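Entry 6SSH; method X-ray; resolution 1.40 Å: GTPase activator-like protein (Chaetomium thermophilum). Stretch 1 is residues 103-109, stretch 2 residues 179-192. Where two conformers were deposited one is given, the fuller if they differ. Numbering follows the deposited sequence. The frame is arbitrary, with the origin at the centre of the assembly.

Stretch 1, residues 103-109: FVNIVWN
Stretch 2 (179-192) SLKALPSFVRLLAL

Residues 104-109 form a β-strand, with phi/psi running from -117/133 at Val104 to -90/89 at Asn109; Phe103, at -62/-40, precedes it. In the second stretch, 180-182 have helical phi/psi, and regular i to i+4 bonding follows, from Phe186 N to Ala182 O (3.1 Å) through Leu192 N to Arg188 O (2.9 Å). Ser179 OG accepts from Ala182 N at 3.1 Å (157° at the hydrogen), a side-chain to backbone bond just ahead of the regular helical bonding. Strand and helix run nearly antiparallel, at 155°, with axes 9.3 Å apart at closest approach. The register is set by Val104 CA and Ala191 CA, 6.6 Å apart.

This direction pairs the strand's start with the later residues of the second stretch. Val104 (chi1 t) points toward the helix, its CG1 4.2 Å from Ala191 CA. Ile106 (m, t) also points toward it, and CD1 lies 3.6 Å from Val187 CG1 (chi1 t) and 4.4 Å from Ala191 CB. Asn105, between them, points away from the helix, consistent with the alternation of a strand. Trp108 (t, chi2 -69°) leaves sideways, but its ring end approaches: CZ3 is 3.8 Å from Leu183 CD2 (t, p), and CH2 4.2 Å from Leu180 CD2 (m, t), which sits at the ring edge. No hydrogen bond crosses; the cross-stretch contacts are apolar, and the two stretches bury 249 Å², both sides summed.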

# COMPACT_ATOMS: atom_id res chain seq x y z
N PHE A 103 -0.12 10.51 0.77
CA PHE A 103 0.63 10.79 2.00
C PHE A 103 1.10 9.47 2.62
O PHE A 103 2.18 9.42 3.23
CB PHE A 103 -0.22 11.60 2.98
CG PHE A 103 -0.56 13.01 2.53
CD1 PHE A 103 0.34 13.78 1.81
CD2 PHE A 103 -1.80 13.57 2.88
CE1 PHE A 103 -0.00 15.12 1.42
CE2 PHE A 103 -2.13 14.89 2.56
CZ PHE A 103 -1.24 15.64 1.80
N VAL A 104 0.27 8.46 2.60
CA VAL A 104 0.48 7.17 3.25
C VAL A 104 0.55 6.08 2.20
O VAL A 104 -0.33 6.01 1.33
CB VAL A 104 -0.68 6.87 4.22
CG1 VAL A 104 -0.45 5.57 4.92
CG2 VAL A 104 -0.84 8.05 5.21
N ASN A 105 1.56 5.20 2.31
CA ASN A 105 1.74 4.04 1.47
C ASN A 105 2.06 2.82 2.29
O ASN A 105 2.91 2.92 3.19
CB ASN A 105 2.85 4.28 0.40
CG ASN A 105 2.42 5.22 -0.68
OD1 ASN A 105 1.65 4.84 -1.55
ND2 ASN A 105 2.87 6.41 -0.63
N ILE A 106 1.43 1.74 1.99
CA ILE A 106 1.69 0.42 2.53
C ILE A 106 2.69 -0.26 1.64
O ILE A 106 2.48 -0.28 0.37
CB ILE A 106 0.40 -0.39 2.64
CG1 ILE A 106 -0.57 0.31 3.58
CG2 ILE A 106 0.67 -1.84 3.05
CD1 ILE A 106 -2.00 -0.16 3.44
N VAL A 107 3.76 -0.84 2.16
CA VAL A 107 4.79 -1.50 1.40
C VAL A 107 4.89 -2.95 1.81
O VAL A 107 5.09 -3.22 3.02
CB VAL A 107 6.15 -0.82 1.63
CG1 VAL A 107 7.28 -1.52 0.88
CG2 VAL A 107 6.10 0.64 1.19
N TRP A 108 4.68 -3.89 0.93
CA TRP A 108 4.88 -5.31 1.21
C TRP A 108 6.29 -5.63 0.75
O TRP A 108 6.58 -5.75 -0.44
CB TRP A 108 3.83 -6.16 0.51
CG TRP A 108 3.95 -7.61 0.93
CD1 TRP A 108 4.94 -8.48 0.65
CD2 TRP A 108 3.03 -8.31 1.81
NE1 TRP A 108 4.70 -9.71 1.27
CE2 TRP A 108 3.51 -9.62 1.96
CE3 TRP A 108 1.83 -7.97 2.42
CZ2 TRP A 108 2.85 -10.59 2.74
CZ3 TRP A 108 1.17 -8.92 3.19
CH2 TRP A 108 1.69 -10.21 3.35
N ASN A 109 7.22 -5.67 1.70
CA ASN A 109 8.63 -5.80 1.40
C ASN A 109 9.08 -7.25 1.34
O ASN A 109 9.50 -7.84 2.34
CB ASN A 109 9.45 -5.03 2.41
CG ASN A 109 10.94 -5.13 2.10
OD1 ASN A 109 11.34 -5.38 0.97
ND2 ASN A 109 11.77 -4.95 3.15
N SER A 179 0.09 -11.58 13.09
CA SER A 179 -0.27 -12.74 12.29
C SER A 179 -0.87 -12.28 10.96
O SER A 179 -1.42 -11.18 10.84
CB SER A 179 -1.24 -13.65 13.04
OG SER A 179 -2.53 -13.01 13.08
N LEU A 180 -0.81 -13.15 9.97
CA LEU A 180 -1.49 -12.86 8.70
C LEU A 180 -2.98 -12.67 8.92
O LEU A 180 -3.53 -11.82 8.23
CB LEU A 180 -1.28 -13.98 7.67
CG LEU A 180 0.15 -14.07 7.16
CD1 LEU A 180 0.29 -15.26 6.21
CD2 LEU A 180 0.59 -12.80 6.49
N LYS A 181 -3.60 -13.41 9.83
CA LYS A 181 -5.04 -13.19 10.09
C LYS A 181 -5.34 -11.80 10.61
O LYS A 181 -6.32 -11.19 10.21
CB LYS A 181 -5.54 -14.24 11.08
CG LYS A 181 -7.07 -14.23 11.29
CD LYS A 181 -7.49 -15.28 12.31
CE LYS A 181 -9.02 -15.37 12.42
NZ LYS A 181 -9.68 -15.60 11.09
N ALA A 182 -4.52 -11.28 11.51
CA ALA A 182 -4.74 -9.97 12.10
C ALA A 182 -4.28 -8.83 11.24
O ALA A 182 -4.64 -7.66 11.46
CB ALA A 182 -4.03 -9.89 13.42
N LEU A 183 -3.48 -9.15 10.24
CA LEU A 183 -2.76 -8.14 9.48
C LEU A 183 -3.62 -7.10 8.75
O LEU A 183 -3.33 -5.92 8.86
CB LEU A 183 -1.76 -8.83 8.56
CG LEU A 183 -0.87 -7.85 7.80
CD1 LEU A 183 0.05 -7.07 8.78
CD2 LEU A 183 -0.06 -8.64 6.74
N PRO A 184 -4.64 -7.53 7.99
CA PRO A 184 -5.32 -6.47 7.24
C PRO A 184 -6.02 -5.45 8.14
O PRO A 184 -5.96 -4.24 7.85
CB PRO A 184 -6.38 -7.24 6.44
CG PRO A 184 -6.01 -8.67 6.49
CD PRO A 184 -5.06 -8.89 7.62
N SER A 185 -6.68 -5.86 9.20
CA SER A 185 -7.32 -4.88 10.07
C SER A 185 -6.30 -4.00 10.77
O SER A 185 -6.54 -2.79 10.98
CB SER A 185 -8.28 -5.55 11.05
OG SER A 185 -7.60 -6.40 11.92
N PHE A 186 -5.16 -4.57 11.19
CA PHE A 186 -4.14 -3.82 11.87
C PHE A 186 -3.54 -2.75 10.95
O PHE A 186 -3.43 -1.57 11.32
CB PHE A 186 -3.05 -4.77 12.37
CG PHE A 186 -1.98 -4.10 13.16
CD1 PHE A 186 -2.19 -3.69 14.45
CD2 PHE A 186 -0.71 -3.97 12.66
CE1 PHE A 186 -1.18 -3.10 15.21
CE2 PHE A 186 0.29 -3.37 13.41
CZ PHE A 186 0.04 -2.94 14.67
N VAL A 187 -3.18 -3.14 9.73
CA VAL A 187 -2.60 -2.21 8.79
C VAL A 187 -3.64 -1.17 8.35
O VAL A 187 -3.28 0.02 8.20
CB VAL A 187 -2.02 -2.99 7.58
CG1 VAL A 187 -1.70 -2.03 6.45
CG2 VAL A 187 -0.79 -3.71 8.02
N ARG A 188 -4.88 -1.56 8.19
CA ARG A 188 -5.86 -0.59 7.76
C ARG A 188 -6.03 0.45 8.86
O ARG A 188 -6.10 1.65 8.55
CB ARG A 188 -7.19 -1.30 7.42
CG ARG A 188 -8.15 -0.47 6.65
CD ARG A 188 -9.43 -1.22 6.34
NE ARG A 188 -9.88 -2.10 7.39
CZ ARG A 188 -9.99 -3.42 7.31
NH1 ARG A 188 -9.71 -4.15 6.21
NH2 ARG A 188 -10.36 -4.01 8.40
N LEU A 189 -6.08 0.08 10.15
CA LEU A 189 -6.15 1.05 11.21
C LEU A 189 -4.92 1.97 11.23
O LEU A 189 -5.04 3.21 11.36
CB LEU A 189 -6.35 0.33 12.56
CG LEU A 189 -6.58 1.31 13.69
CD1 LEU A 189 -7.77 2.15 13.38
CD2 LEU A 189 -6.76 0.52 15.02
N LEU A 190 -3.73 1.40 11.08
CA LEU A 190 -2.54 2.26 11.02
C LEU A 190 -2.65 3.23 9.84
O LEU A 190 -2.27 4.39 9.99
CB LEU A 190 -1.26 1.42 10.80
CG LEU A 190 -0.80 0.51 11.91
CD1 LEU A 190 0.47 -0.25 11.52
CD2 LEU A 190 -0.52 1.32 13.14
N ALA A 191 -3.12 2.76 8.70
CA ALA A 191 -3.18 3.62 7.51
C ALA A 191 -4.20 4.72 7.73
O ALA A 191 -3.96 5.90 7.35
CB ALA A 191 -3.53 2.79 6.30
N LEU A 192 -5.36 4.42 8.32
CA LEU A 192 -6.34 5.44 8.59
C LEU A 192 -5.79 6.50 9.54
O LEU A 192 -5.92 7.69 9.33
CB LEU A 192 -7.61 4.81 9.16
CG LEU A 192 -8.80 5.76 9.31
CD1 LEU A 192 -9.11 6.51 8.01
CD2 LEU A 192 -9.99 4.93 9.77